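Geranyltranstransferase (Enterococcus faecalis, PDB 3P8L) probably catalyses magnesium-dependent condensation of isopentenyl diphosphate with geranyl diphosphate, giving the C15 product farnesyl diphosphate and releasing diphosphate. Local coordinates at residues A[57-62]-A[72-77]; A[63-68]-A[285-290]; A[147-152]-A[190-195]. All coordinates share one frame; numbering follows the deposited sequence. Where two conformers were deposited one is given.

Contact 1 of 3, residues A[57-62]-A[72-77]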
ATOM      1  N   LEU A  57     -10.598   1.960 -18.125  1.00 42.37           N
ATOM      2  CA  LEU A  57     -11.426   0.744 -18.004  1.00 40.33           C
ATOM      3  C   LEU A  57     -12.517   0.838 -16.937  1.00 36.52           C
ATOM      4  O   LEU A  57     -13.670   0.488 -17.211  1.00 35.27           O
ATOM      5  CB  LEU A  57     -10.551  -0.485 -17.766  1.00 36.96           C
ATOM      6  CG  LEU A  57      -9.808  -1.012 -18.995  1.00 39.78           C
ATOM      7  CD1 LEU A  57      -8.747  -2.004 -18.533  1.00 40.77           C
ATOM      8  CD2 LEU A  57     -10.772  -1.651 -19.997  1.00 43.14           C
ATOM      9  N   VAL A  58     -12.160   1.336 -15.745  1.00 33.52           N
ATOM     10  CA  VAL A  58     -13.123   1.559 -14.665  1.00 41.27           C
ATOM     11  C   VAL A  58     -14.315   2.382 -15.169  1.00 39.77           C
ATOM     12  O   VAL A  58     -15.463   1.954 -15.049  1.00 43.50           O
ATOM     13  CB  VAL A  58     -12.503   2.270 -13.429  1.00 41.43           C
ATOM     14  CG1 VAL A  58     -13.567   2.548 -12.375  1.00 37.69           C
ATOM     15  CG2 VAL A  58     -11.392   1.437 -12.796  1.00 37.66           C
ATOM     16  N   LEU A  59     -14.015   3.537 -15.748  1.00 39.54           N
ATOM     17  CA  LEU A  59     -15.023   4.508 -16.169  1.00 44.08           C
ATOM     18  C   LEU A  59     -15.838   4.051 -17.388  1.00 45.09           C
ATOM     19  O   LEU A  59     -17.057   4.278 -17.457  1.00 41.35           O
ATOM     20  CB  LEU A  59     -14.375   5.866 -16.425  1.00 39.58           C
ATOM     21  CG  LEU A  59     -13.709   6.492 -15.188  1.00 43.51           C
ATOM     22  CD1 LEU A  59     -13.224   7.855 -15.541  1.00 39.73           C
ATOM     23  CD2 LEU A  59     -14.631   6.571 -13.956  1.00 42.80           C
ATOM     24  N   THR A  60     -15.174   3.366 -18.313  1.00 37.74           N
ATOM     25  CA  THR A  60     -15.842   2.831 -19.482  1.00 36.95           C
ATOM     26  C   THR A  60     -16.861   1.770 -19.059  1.00 39.14           C
ATOM     27  O   THR A  60     -17.954   1.691 -19.630  1.00 42.49           O
ATOM     28  CB  THR A  60     -14.818   2.300 -20.503  1.00 39.96           C
ATOM     29  OG1 THR A  60     -13.896   3.357 -20.828  1.00 37.57           O
ATOM     30  CG2 THR A  60     -15.496   1.843 -21.787  1.00 40.33           C
ATOM     31  N   THR A  61     -16.514   0.991 -18.036  1.00 41.17           N
ATOM     32  CA  THR A  61     -17.365  -0.096 -17.550  1.00 42.93           C
ATOM     33  C   THR A  61     -18.621   0.497 -16.903  1.00 45.24           C
ATOM     34  O   THR A  61     -19.724   0.015 -17.148  1.00 45.36           O
ATOM     35  CB  THR A  61     -16.581  -1.053 -16.612  1.00 39.44           C
ATOM     36  OG1 THR A  61     -15.512  -1.642 -17.361  1.00 43.07           O
ATOM     37  CG2 THR A  61     -17.457  -2.168 -16.065  1.00 41.06           C
ATOM     38  N   VAL A  62     -18.442   1.562 -16.122  1.00 42.53           N
ATOM     39  CA  VAL A  62     -19.557   2.305 -15.529  1.00 45.32           C
ATOM     40  C   VAL A  62     -20.458   2.903 -16.642  1.00 49.13           C
ATOM     41  O   VAL A  62     -21.696   2.869 -16.536  1.00 51.36           O
ATOM     42  CB  VAL A  62     -19.043   3.399 -14.549  1.00 47.48           C
ATOM     43  CG1 VAL A  62     -20.182   4.275 -14.018  1.00 44.23           C
ATOM     44  CG2 VAL A  62     -18.297   2.759 -13.373  1.00 50.89           C
ATOM     45  N   GLN A  72     -17.078   9.219  -6.554  1.00 43.74           N
ATOM     46  CA  GLN A  72     -16.487   7.935  -6.141  1.00 46.07           C
ATOM     47  C   GLN A  72     -15.963   7.073  -7.277  1.00 45.34           C
ATOM     48  O   GLN A  72     -15.038   6.276  -7.066  1.00 45.24           O
ATOM     49  CB  GLN A  72     -17.445   7.101  -5.281  1.00 46.84           C
ATOM     50  CG  GLN A  72     -18.748   6.698  -5.969  1.00 57.80           C
ATOM     51  CD  GLN A  72     -19.888   7.642  -5.641  1.00 71.37           C
ATOM     52  OE1 GLN A  72     -19.737   8.870  -5.665  1.00 72.86           O
ATOM     53  NE2 GLN A  72     -21.043   7.070  -5.320  1.00 76.10           N
ATOM     54  N   ASP A  73     -16.544   7.223  -8.468  1.00 39.73           N
ATOM     55  CA  ASP A  73     -16.052   6.532  -9.662  1.00 39.02           C
ATOM     56  C   ASP A  73     -14.673   7.067 -10.034  1.00 40.78           C
ATOM     57  O   ASP A  73     -13.771   6.282 -10.307  1.00 34.73           O
ATOM     58  CB  ASP A  73     -17.000   6.664 -10.858  1.00 39.95           C
ATOM     59  CG  ASP A  73     -18.440   6.249 -10.519  1.00 51.83           C
ATOM     60  OD1 ASP A  73     -19.379   6.850 -11.071  1.00 45.05           O
ATOM     61  OD2 ASP A  73     -18.624   5.335  -9.700  1.00 52.72           O
ATOM     62  N   TYR A  74     -14.527   8.390 -10.019  1.00 33.02           N
ATOM     63  CA  TYR A  74     -13.247   9.038 -10.282  1.00 38.99           C
ATOM     64  C   TYR A  74     -12.225   8.742  -9.201  1.00 37.51           C
ATOM     65  O   TYR A  74     -11.046   8.591  -9.512  1.00 41.34           O
ATOM     66  CB  TYR A  74     -13.392  10.551 -10.460  1.00 34.58           C
ATOM     67  CG  TYR A  74     -14.282  10.938 -11.628  1.00 43.58           C
ATOM     68  CD1 TYR A  74     -13.875  10.714 -12.940  1.00 41.40           C
ATOM     69  CD2 TYR A  74     -15.538  11.526 -11.413  1.00 49.00           C
ATOM     70  CE1 TYR A  74     -14.694  11.059 -14.022  1.00 43.62           C
ATOM     71  CE2 TYR A  74     -16.371  11.870 -12.484  1.00 40.13           C
ATOM     72  CZ  TYR A  74     -15.938  11.628 -13.779  1.00 49.75           C
ATOM     73  OH  TYR A  74     -16.723  11.978 -14.834  1.00 46.87           O
ATOM     74  N   GLN A  75     -12.683   8.662  -7.950  1.00 37.65           N
ATOM     75  CA  GLN A  75     -11.843   8.306  -6.820  1.00 37.86           C
ATOM     76  C   GLN A  75     -11.282   6.895  -6.932  1.00 38.10           C
ATOM     77  O   GLN A  75     -10.077   6.703  -6.720  1.00 37.60           O
ATOM     78  CB  GLN A  75     -12.571   8.529  -5.487  1.00 33.24           C
ATOM     79  CG  GLN A  75     -12.737  10.020  -5.187  1.00 36.00           C
ATOM     80  CD  GLN A  75     -13.587  10.302  -3.971  1.00 37.55           C
ATOM     81  OE1 GLN A  75     -14.556   9.599  -3.704  1.00 37.70           O
ATOM     82  NE2 GLN A  75     -13.221  11.335  -3.225  1.00 37.28           N
ATOM     83  N   VAL A  76     -12.139   5.923  -7.274  1.00 33.50           N
ATOM     84  CA  VAL A  76     -11.709   4.543  -7.515  1.00 34.78           C
ATOM     85  C   VAL A  76     -10.726   4.460  -8.690  1.00 37.47           C
ATOM     86  O   VAL A  76      -9.723   3.746  -8.605  1.00 38.03           O
ATOM     87  CB  VAL A  76     -12.910   3.569  -7.723  1.00 34.65           C
ATOM     88  CG1 VAL A  76     -12.454   2.153  -8.135  1.00 29.60           C
ATOM     89  CG2 VAL A  76     -13.734   3.447  -6.433  1.00 36.21           C
ATOM     90  N   ALA A  77     -11.030   5.183  -9.777  1.00 36.39           N
ATOM     91  CA  ALA A  77     -10.185   5.218 -10.959  1.00 34.40           C
ATOM     92  C   ALA A  77      -8.791   5.780 -10.603  1.00 31.63           C
ATOM     93  O   ALA A  77      -7.790   5.238 -11.031  1.00 29.51           O
ATOM     94  CB  ALA A  77     -10.838   6.032 -12.102  1.00 29.56           C
TER
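Leu59, with CG beside its backbone N (chi1 -62°) and CD1 carried straight on from there (chi2 -175°), reaches across to Tyr74, whose own first torsion sets CG beside its N as well. The pair belongs to an antiparallel helix hairpin of the all-helical isoprenoid synthase fold: helices 53-64 and 71-92 follow each other in the chain, and their short segments run 148° apart with axes 9.5 Å from each other. The Leu59 and Tyr74 side chains cross at about a right angle, Leu59 CD1 resting 3.8 Å from Tyr74 CE1. The other methyl, CD2, lies 3.8 Å from the backbone oxygen of Asp73, and so the two branches of one leucine touch neighbouring residues of the opposing helix. Behind this fork the backbones come closest at Val58 and Ala77, where the small alanine side chain has its CB 4.2 Å from Leu59 CG and 4.3 Å from Val58 CB. Val58 CG1 meets Val76 CG1 more loosely, at 4.4 Å. Toward the end of helix 53-64, Val62 CG1 lies 4.0 Å from Asp73 OD1, a methyl beside a carboxylate oxygen. That carboxylate is turned to its own helix start, where OD1 accepts the backbone N-H of Glu70, while Tyr74 OH is hydrogen-bonded to His17 ND1 of helix 13-31. The hairpin is therefore joined by apolar contacts, while Asp73 OD1 and Tyr74 OH have their partners outside the pair. Leu200 of helix 175-200 packs on both Val58 and Asp73. On a different side of helix 53-64, Leu57 O is gripped from opposite faces of its carbonyl plane, by Thr61 N and by Thr61 OG1, the hydroxyl lying 2.8 Å away.

Contact 2 of 3, residues A[63-68]-A[285-290]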
ATOM      1  N   ALA A  63     -19.833   3.411 -17.707  1.00 44.63           N
ATOM      2  CA  ALA A  63     -20.547   3.961 -18.870  1.00 49.31           C
ATOM      3  C   ALA A  63     -21.382   2.901 -19.587  1.00 49.83           C
ATOM      4  O   ALA A  63     -22.537   3.153 -19.926  1.00 47.17           O
ATOM      5  CB  ALA A  63     -19.588   4.630 -19.845  1.00 46.52           C
ATOM      6  N   ALA A  64     -20.786   1.731 -19.794  1.00 43.21           N
ATOM      7  CA  ALA A  64     -21.471   0.572 -20.366  1.00 51.93           C
ATOM      8  C   ALA A  64     -22.788   0.193 -19.657  1.00 51.67           C
ATOM      9  O   ALA A  64     -23.724  -0.243 -20.318  1.00 57.00           O
ATOM     10  CB  ALA A  64     -20.535  -0.617 -20.422  1.00 45.82           C
ATOM     11  N   PHE A  65     -22.856   0.373 -18.337  1.00 47.90           N
ATOM     12  CA  PHE A  65     -24.081   0.089 -17.558  1.00 50.05           C
ATOM     13  C   PHE A  65     -24.974   1.316 -17.346  1.00 49.48           C
ATOM     14  O   PHE A  65     -25.861   1.310 -16.482  1.00 54.83           O
ATOM     15  CB  PHE A  65     -23.751  -0.557 -16.203  1.00 49.57           C
ATOM     16  CG  PHE A  65     -23.102  -1.899 -16.317  1.00 55.58           C
ATOM     17  CD1 PHE A  65     -21.751  -2.047 -16.037  1.00 47.78           C
ATOM     18  CD2 PHE A  65     -23.832  -3.017 -16.722  1.00 46.02           C
ATOM     19  CE1 PHE A  65     -21.128  -3.273 -16.149  1.00 47.55           C
ATOM     20  CE2 PHE A  65     -23.215  -4.255 -16.838  1.00 51.79           C
ATOM     21  CZ  PHE A  65     -21.857  -4.383 -16.551  1.00 53.30           C
ATOM     22  N   GLN A  66     -24.714   2.356 -18.136  1.00 51.98           N
ATOM     23  CA  GLN A  66     -25.541   3.547 -18.251  1.00 57.20           C
ATOM     24  C   GLN A  66     -25.768   4.269 -16.933  1.00 60.28           C
ATOM     25  O   GLN A  66     -26.869   4.741 -16.649  1.00 58.35           O
ATOM     26  CB  GLN A  66     -26.864   3.230 -18.975  1.00 59.29           C
ATOM     27  CG  GLN A  66     -26.680   2.959 -20.479  1.00 60.18           C
ATOM     28  CD  GLN A  66     -27.876   2.269 -21.127  1.00 65.56           C
ATOM     29  OE1 GLN A  66     -28.962   2.216 -20.556  1.00 72.25           O
ATOM     30  NE2 GLN A  66     -27.676   1.738 -22.329  1.00 52.91           N
ATOM     31  N   LYS A  67     -24.717   4.332 -16.123  1.00 54.35           N
ATOM     32  CA  LYS A  67     -24.762   5.068 -14.867  1.00 55.66           C
ATOM     33  C   LYS A  67     -24.065   6.406 -15.058  1.00 57.48           C
ATOM     34  O   LYS A  67     -23.033   6.477 -15.724  1.00 53.81           O
ATOM     35  CB  LYS A  67     -24.090   4.258 -13.762  1.00 57.63           C
ATOM     36  CG  LYS A  67     -23.959   4.987 -12.435  1.00 67.01           C
ATOM     37  CD  LYS A  67     -23.212   4.142 -11.428  1.00 69.14           C
ATOM     38  CE  LYS A  67     -22.106   4.934 -10.754  1.00 64.16           C
ATOM     39  NZ  LYS A  67     -22.532   6.267 -10.276  1.00 62.32           N
ATOM     40  N   GLU A  68     -24.629   7.471 -14.500  1.00 55.22           N
ATOM     41  CA  GLU A  68     -23.959   8.762 -14.550  1.00 61.29           C
ATOM     42  C   GLU A  68     -22.750   8.747 -13.609  1.00 59.50           C
ATOM     43  O   GLU A  68     -22.847   8.238 -12.492  1.00 58.87           O
ATOM     44  CB  GLU A  68     -24.920   9.884 -14.168  1.00 65.86           C
ATOM     45  CG  GLU A  68     -24.403  11.271 -14.534  1.00 76.57           C
ATOM     46  CD  GLU A  68     -25.291  12.388 -14.025  1.00 85.03           C
ATOM     47  OE1 GLU A  68     -25.125  13.528 -14.509  1.00 91.50           O
ATOM     48  OE2 GLU A  68     -26.145  12.135 -13.144  1.00 80.09           O
ATOM     49  N   PRO A 285     -30.473  -5.556 -19.451  1.00 87.29           N
ATOM     50  CA  PRO A 285     -31.246  -4.720 -20.376  1.00 87.22           C
ATOM     51  C   PRO A 285     -30.545  -3.395 -20.698  1.00 87.42           C
ATOM     52  O   PRO A 285     -30.192  -3.154 -21.855  1.00 87.23           O
ATOM     53  CB  PRO A 285     -32.570  -4.480 -19.624  1.00 86.62           C
ATOM     54  CG  PRO A 285     -32.301  -4.836 -18.199  1.00 84.38           C
ATOM     55  CD  PRO A 285     -31.240  -5.886 -18.234  1.00 87.08           C
ATOM     56  N   ASN A 286     -30.332  -2.565 -19.679  1.00 84.93           N
ATOM     57  CA  ASN A 286     -29.637  -1.293 -19.832  1.00 83.37           C
ATOM     58  C   ASN A 286     -28.126  -1.494 -19.941  1.00 79.00           C
ATOM     59  O   ASN A 286     -27.401  -1.453 -18.944  1.00 79.80           O
ATOM     60  CB  ASN A 286     -29.982  -0.356 -18.670  1.00 84.36           C
ATOM     61  CG  ASN A 286     -31.442   0.069 -18.677  1.00 89.86           C
ATOM     62  OD1 ASN A 286     -32.208  -0.297 -17.787  1.00 85.20           O
ATOM     63  ND2 ASN A 286     -31.835   0.837 -19.691  1.00 90.70           N
ATOM     64  N   PHE A 287     -27.664  -1.721 -21.166  1.00 72.63           N
ATOM     65  CA  PHE A 287     -26.262  -2.013 -21.403  1.00 67.25           C
ATOM     66  C   PHE A 287     -25.778  -1.509 -22.767  1.00 65.71           C
ATOM     67  O   PHE A 287     -26.206  -2.012 -23.806  1.00 62.01           O
ATOM     68  CB  PHE A 287     -26.003  -3.514 -21.249  1.00 66.84           C
ATOM     69  CG  PHE A 287     -24.552  -3.888 -21.288  1.00 61.61           C
ATOM     70  CD1 PHE A 287     -23.686  -3.472 -20.282  1.00 65.84           C
ATOM     71  CD2 PHE A 287     -24.055  -4.669 -22.319  1.00 59.54           C
ATOM     72  CE1 PHE A 287     -22.339  -3.815 -20.311  1.00 51.18           C
ATOM     73  CE2 PHE A 287     -22.712  -5.019 -22.360  1.00 50.77           C
ATOM     74  CZ  PHE A 287     -21.848  -4.583 -21.356  1.00 58.53           C
ATOM     75  N   SER A 288     -24.900  -0.505 -22.745  1.00 61.52           N
ATOM     76  CA  SER A 288     -24.256   0.013 -23.957  1.00 59.60           C
ATOM     77  C   SER A 288     -22.973  -0.770 -24.241  1.00 61.31           C
ATOM     78  O   SER A 288     -21.887  -0.383 -23.792  1.00 61.26           O
ATOM     79  CB  SER A 288     -23.927   1.507 -23.815  1.00 61.13           C
ATOM     80  OG  SER A 288     -25.088   2.291 -23.591  1.00 69.34           O
ATOM     81  N   GLU A 289     -23.107  -1.862 -24.995  1.00 59.20           N
ATOM     82  CA  GLU A 289     -21.995  -2.777 -25.309  1.00 58.64           C
ATOM     83  C   GLU A 289     -20.799  -2.142 -26.022  1.00 56.43           C
ATOM     84  O   GLU A 289     -19.657  -2.605 -25.856  1.00 52.85           O
ATOM     85  CB  GLU A 289     -22.496  -3.974 -26.135  1.00 65.18           C
ATOM     86  CG  GLU A 289     -23.569  -3.623 -27.166  1.00 72.91           C
ATOM     87  CD  GLU A 289     -23.853  -4.757 -28.126  1.00 91.87           C
ATOM     88  OE1 GLU A 289     -23.049  -4.963 -29.061  1.00 94.41           O
ATOM     89  OE2 GLU A 289     -24.890  -5.437 -27.952  1.00102.91           O
ATOM     90  N   GLU A 290     -21.066  -1.093 -26.806  1.00 54.64           N
ATOM     91  CA  GLU A 290     -20.048  -0.455 -27.666  1.00 51.20           C
ATOM     92  C   GLU A 290     -18.897   0.130 -26.867  1.00 45.62           C
ATOM     93  O   GLU A 290     -17.772   0.132 -27.343  1.00 50.18           O
ATOM     94  CB  GLU A 290     -20.632   0.647 -28.559  1.00 53.23           C
ATOM     95  CG  GLU A 290     -22.105   0.514 -28.907  1.00 72.80           C
ATOM     96  CD  GLU A 290     -23.003   1.259 -27.925  1.00 84.25           C
ATOM     97  OE1 GLU A 290     -22.751   2.464 -27.667  1.00 83.07           O
ATOM     98  OE2 GLU A 290     -23.961   0.636 -27.415  1.00 80.69           O
TER
HETATM   99  O   HOH W   1     -23.814   4.514 -22.059  1.00 54.24           O
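The C-terminal end of helix 53-64 is met here by the loop that leads into helix 289-298, and the two are tied first through Ala64 and Ser288. Ser288 N donates to Ala64 O at 2.7 Å, in the carbonyl plane but bent at the hydrogen (146°). Two residues on, Gln66 adopts a left-handed backbone conformation just past the helix, and its extended side chain lies across the loop. Its NE2 gives Ser288 OG a nearly straight bond of 2.9 Å (169°) within the amide plane. At the other side of the same amide, OE1 takes a weak bond of 3.3 Å from Asn286 ND2, so both polar atoms help to fix the rotation of the group. A water links Ser288 OG, 3.0 Å away, to Ala63 O, to which it donates.

The apolar half is built on Phe287, whose CG stands anti to its backbone N. The ring meets that of Phe65 obliquely, planes 45° apart and centroids separated by 5.1 Å, with Phe287 CE1 over one face of Phe65 near the rim. The same CE1 packs on Ala64 CB at 3.7 Å. Ile280 of helix 259-283 packs on the side chains of both phenylalanines. Gln66 is also bonded through its backbone to His6 of the expression tag, so part of this neighbourhood is not native. Asn286 centres an inverse gamma turn, and the whole is a helix C-terminus closed by a loop distant in sequence, within an all-helical isoprenoid synthase fold.

Contact 3 of 3, residues A[147-152]-A[190-195]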
ATOM      1  N   GLN A 147     -10.425  -4.674  -0.345  1.00 39.88           N
ATOM      2  CA  GLN A 147     -10.084  -6.096  -0.412  1.00 37.65           C
ATOM      3  C   GLN A 147      -9.607  -6.488  -1.798  1.00 33.74           C
ATOM      4  O   GLN A 147      -8.570  -7.162  -1.960  1.00 41.00           O
ATOM      5  CB  GLN A 147     -11.302  -6.977  -0.042  1.00 41.73           C
ATOM      6  CG  GLN A 147     -11.624  -7.033   1.447  1.00 47.31           C
ATOM      7  CD  GLN A 147     -12.992  -7.665   1.747  1.00 55.42           C
ATOM      8  OE1 GLN A 147     -13.772  -7.958   0.840  1.00 45.88           O
ATOM      9  NE2 GLN A 147     -13.275  -7.875   3.031  1.00 41.64           N
ATOM     10  N   GLN A 148     -10.358  -6.059  -2.802  1.00 35.22           N
ATOM     11  CA  GLN A 148     -10.089  -6.430  -4.181  1.00 33.77           C
ATOM     12  C   GLN A 148      -8.824  -5.724  -4.723  1.00 34.12           C
ATOM     13  O   GLN A 148      -8.031  -6.327  -5.456  1.00 34.32           O
ATOM     14  CB  GLN A 148     -11.311  -6.140  -5.058  1.00 40.23           C
ATOM     15  CG  GLN A 148     -12.493  -7.136  -4.854  1.00 41.44           C
ATOM     16  CD  GLN A 148     -12.140  -8.557  -5.218  1.00 42.43           C
ATOM     17  OE1 GLN A 148     -11.652  -8.827  -6.314  1.00 50.73           O
ATOM     18  NE2 GLN A 148     -12.387  -9.487  -4.297  1.00 53.81           N
ATOM     19  N   LEU A 149      -8.631  -4.468  -4.349  1.00 32.12           N
ATOM     20  CA  LEU A 149      -7.437  -3.738  -4.804  1.00 34.89           C
ATOM     21  C   LEU A 149      -6.187  -4.362  -4.234  1.00 30.92           C
ATOM     22  O   LEU A 149      -5.233  -4.617  -4.981  1.00 35.93           O
ATOM     23  CB  LEU A 149      -7.515  -2.244  -4.467  1.00 35.36           C
ATOM     24  CG  LEU A 149      -6.402  -1.346  -5.038  1.00 34.40           C
ATOM     25  CD1 LEU A 149      -6.418  -1.307  -6.565  1.00 28.27           C
ATOM     26  CD2 LEU A 149      -6.556   0.048  -4.469  1.00 31.62           C
ATOM     27  N   ALA A 150      -6.212  -4.662  -2.930  1.00 36.36           N
ATOM     28  CA  ALA A 150      -5.090  -5.333  -2.263  1.00 35.86           C
ATOM     29  C   ALA A 150      -4.835  -6.722  -2.810  1.00 39.01           C
ATOM     30  O   ALA A 150      -3.674  -7.095  -2.976  1.00 36.96           O
ATOM     31  CB  ALA A 150      -5.289  -5.370  -0.753  1.00 36.16           C
ATOM     32  N   LYS A 151      -5.911  -7.478  -3.089  1.00 37.34           N
ATOM     33  CA  LYS A 151      -5.792  -8.773  -3.752  0.50 35.94           C
ATOM     34  C   LYS A 151      -5.106  -8.630  -5.110  1.00 35.29           C
ATOM     35  O   LYS A 151      -4.190  -9.371  -5.410  1.00 42.40           O
ATOM     36  CB  LYS A 151      -7.165  -9.457  -3.909  0.50 34.51           C
ATOM     37  CG  LYS A 151      -7.106 -10.854  -4.528  0.50 38.89           C
ATOM     38  CD  LYS A 151      -8.438 -11.590  -4.360  0.50 44.50           C
ATOM     39  CE  LYS A 151      -8.375 -12.987  -4.970  0.50 47.11           C
ATOM     40  NZ  LYS A 151      -7.895 -12.952  -6.385  0.50 38.75           N
ATOM     41  N   ALA A 152      -5.545  -7.663  -5.918  1.00 33.18           N
ATOM     42  CA  ALA A 152      -4.983  -7.477  -7.243  1.00 30.90           C
ATOM     43  C   ALA A 152      -3.540  -6.932  -7.221  1.00 36.27           C
ATOM     44  O   ALA A 152      -2.690  -7.365  -7.987  1.00 35.36           O
ATOM     45  CB  ALA A 152      -5.897  -6.557  -8.091  1.00 36.22           C
ATOM     46  N   ILE A 190      -6.070  -5.175 -14.224  1.00 34.70           N
ATOM     47  CA  ILE A 190      -7.059  -5.073 -15.319  1.00 39.14           C
ATOM     48  C   ILE A 190      -8.357  -5.703 -14.823  1.00 42.35           C
ATOM     49  O   ILE A 190      -9.432  -5.108 -14.990  1.00 38.20           O
ATOM     50  CB  ILE A 190      -6.579  -5.742 -16.639  1.00 40.62           C
ATOM     51  CG1 ILE A 190      -5.267  -5.114 -17.141  1.00 42.06           C
ATOM     52  CG2 ILE A 190      -7.663  -5.665 -17.751  1.00 39.38           C
ATOM     53  CD1 ILE A 190      -5.323  -3.640 -17.391  1.00 47.77           C
ATOM     54  N   GLU A 191      -8.234  -6.878 -14.186  1.00 40.33           N
ATOM     55  CA  GLU A 191      -9.390  -7.550 -13.595  0.50 43.68           C
ATOM     56  C   GLU A 191     -10.041  -6.689 -12.521  1.00 46.62           C
ATOM     57  O   GLU A 191     -11.276  -6.537 -12.514  1.00 41.29           O
ATOM     58  CB  GLU A 191      -9.032  -8.957 -13.093  0.50 44.38           C
ATOM     59  CG  GLU A 191      -9.005 -10.006 -14.207  0.50 48.47           C
ATOM     60  CD  GLU A 191      -8.139 -11.208 -13.878  0.50 48.55           C
ATOM     61  OE1 GLU A 191      -7.554 -11.230 -12.776  0.50 57.07           O
ATOM     62  OE2 GLU A 191      -8.037 -12.125 -14.722  0.50 41.12           O
ATOM     63  N   PHE A 192      -9.222  -6.084 -11.647  1.00 40.90           N
ATOM     64  CA  PHE A 192      -9.761  -5.140 -10.671  1.00 36.85           C
ATOM     65  C   PHE A 192     -10.547  -4.021 -11.351  1.00 36.25           C
ATOM     66  O   PHE A 192     -11.611  -3.641 -10.863  1.00 40.48           O
ATOM     67  CB  PHE A 192      -8.681  -4.510  -9.765  1.00 34.16           C
ATOM     68  CG  PHE A 192      -9.239  -3.464  -8.837  1.00 35.84           C
ATOM     69  CD1 PHE A 192      -9.831  -3.840  -7.636  1.00 29.92           C
ATOM     70  CD2 PHE A 192      -9.243  -2.108  -9.193  1.00 28.43           C
ATOM     71  CE1 PHE A 192     -10.364  -2.884  -6.785  1.00 32.80           C
ATOM     72  CE2 PHE A 192      -9.800  -1.156  -8.362  1.00 36.20           C
ATOM     73  CZ  PHE A 192     -10.363  -1.550  -7.146  1.00 33.62           C
ATOM     74  N   ALA A 193     -10.029  -3.461 -12.447  1.00 33.16           N
ATOM     75  CA  ALA A 193     -10.717  -2.324 -13.072  1.00 33.28           C
ATOM     76  C   ALA A 193     -12.157  -2.697 -13.484  1.00 30.67           C
ATOM     77  O   ALA A 193     -13.094  -1.932 -13.249  1.00 38.69           O
ATOM     78  CB  ALA A 193      -9.950  -1.805 -14.269  1.00 32.57           C
ATOM     79  N   LEU A 194     -12.309  -3.873 -14.084  1.00 34.17           N
ATOM     80  CA  LEU A 194     -13.629  -4.379 -14.525  1.00 41.42           C
ATOM     81  C   LEU A 194     -14.580  -4.727 -13.368  1.00 40.69           C
ATOM     82  O   LEU A 194     -15.764  -4.330 -13.383  1.00 45.12           O
ATOM     83  CB  LEU A 194     -13.460  -5.563 -15.488  1.00 42.83           C
ATOM     84  CG  LEU A 194     -13.334  -5.271 -16.996  1.00 52.85           C
ATOM     85  CD1 LEU A 194     -14.652  -4.792 -17.564  1.00 47.27           C
ATOM     86  CD2 LEU A 194     -12.198  -4.290 -17.344  1.00 46.06           C
ATOM     87  N   ILE A 195     -14.048  -5.442 -12.372  1.00 39.93           N
ATOM     88  CA  ILE A 195     -14.727  -5.719 -11.107  1.00 41.50           C
ATOM     89  C   ILE A 195     -15.214  -4.448 -10.457  1.00 44.38           C
ATOM     90  O   ILE A 195     -16.394  -4.351 -10.103  1.00 41.21           O
ATOM     91  CB  ILE A 195     -13.810  -6.512 -10.115  1.00 45.29           C
ATOM     92  CG1 ILE A 195     -13.587  -7.935 -10.623  1.00 42.75           C
ATOM     93  CG2 ILE A 195     -14.378  -6.528  -8.689  1.00 42.58           C
ATOM     94  CD1 ILE A 195     -12.691  -8.753  -9.737  1.00 49.11           C
TER
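Gln148, one residue after Gln147, whose NE2 is hydrogen-bonded to Ser133 O of the second subunit, meets helix 175-200 at two places, Phe192 and Ile195. Its CB lies at the edge of the Phe192 ring and in its plane, 3.8 Å from CD1. Beyond CG the chain bends, and OE1 comes to 3.6 Å from Ile195 CD1, a polar atom against a methyl, the two side chains crossing at about a right angle. At Leu149 the ring reaches the backbone itself: Phe192 CE1 is 3.4 Å from Leu149 N. The leucine side chain then folds over the ring, CD1 standing 3.9 Å from the centroid and 12° off the normal, a CH-pi contact centred on one face. Its CB adds a touch at 3.7 Å to Phe192 CE1. Leu80 of helix 71-92 also packs on both Leu149 and Phe192.

Ala150 and Lys151 pack on Gln130 of the second subunit. The helix thus has one side on the dimer interface and another on its own core. Ala152 brings the backbones nearest, its CB 3.8 Å from Phe192 CB.

Phe192 has its CG anti to the backbone N (chi1 176°), and its CB is directed at helix 139-153. The short segments are almost antiparallel (165°), with axes 9.5 Å apart. Without a hydrogen bond between the segments, the match rests on van der Waals and CH-pi contact, most of it to Phe192, with Ile195 adding a smaller patch, and hence on shape complementarity.

How the contacts relate
Contacts 1 and 2 share helix 53-64, and their centres are about 13 Å apart. They touch where Lys67 NZ approaches Asp73 OD1 at 3.3 Å, a long, weak ion pair, though the lysine also has a salt bridge to Glu70. Contact 3, its centre about 12 Å from that of contact 1, meets it directly through helix 175-200: Leu57 CB is 3.8 Å from Ala193 CB. Contacts 2 and 3 do not touch, their centres being about 21 Å apart. As in relatives, the first magnesium-binding aspartate-rich motif probably starts at the C-terminal end of helix 71-92, which contact 1 uses, and the second at the end of helix 205-230; both helices pack on segment 190-195.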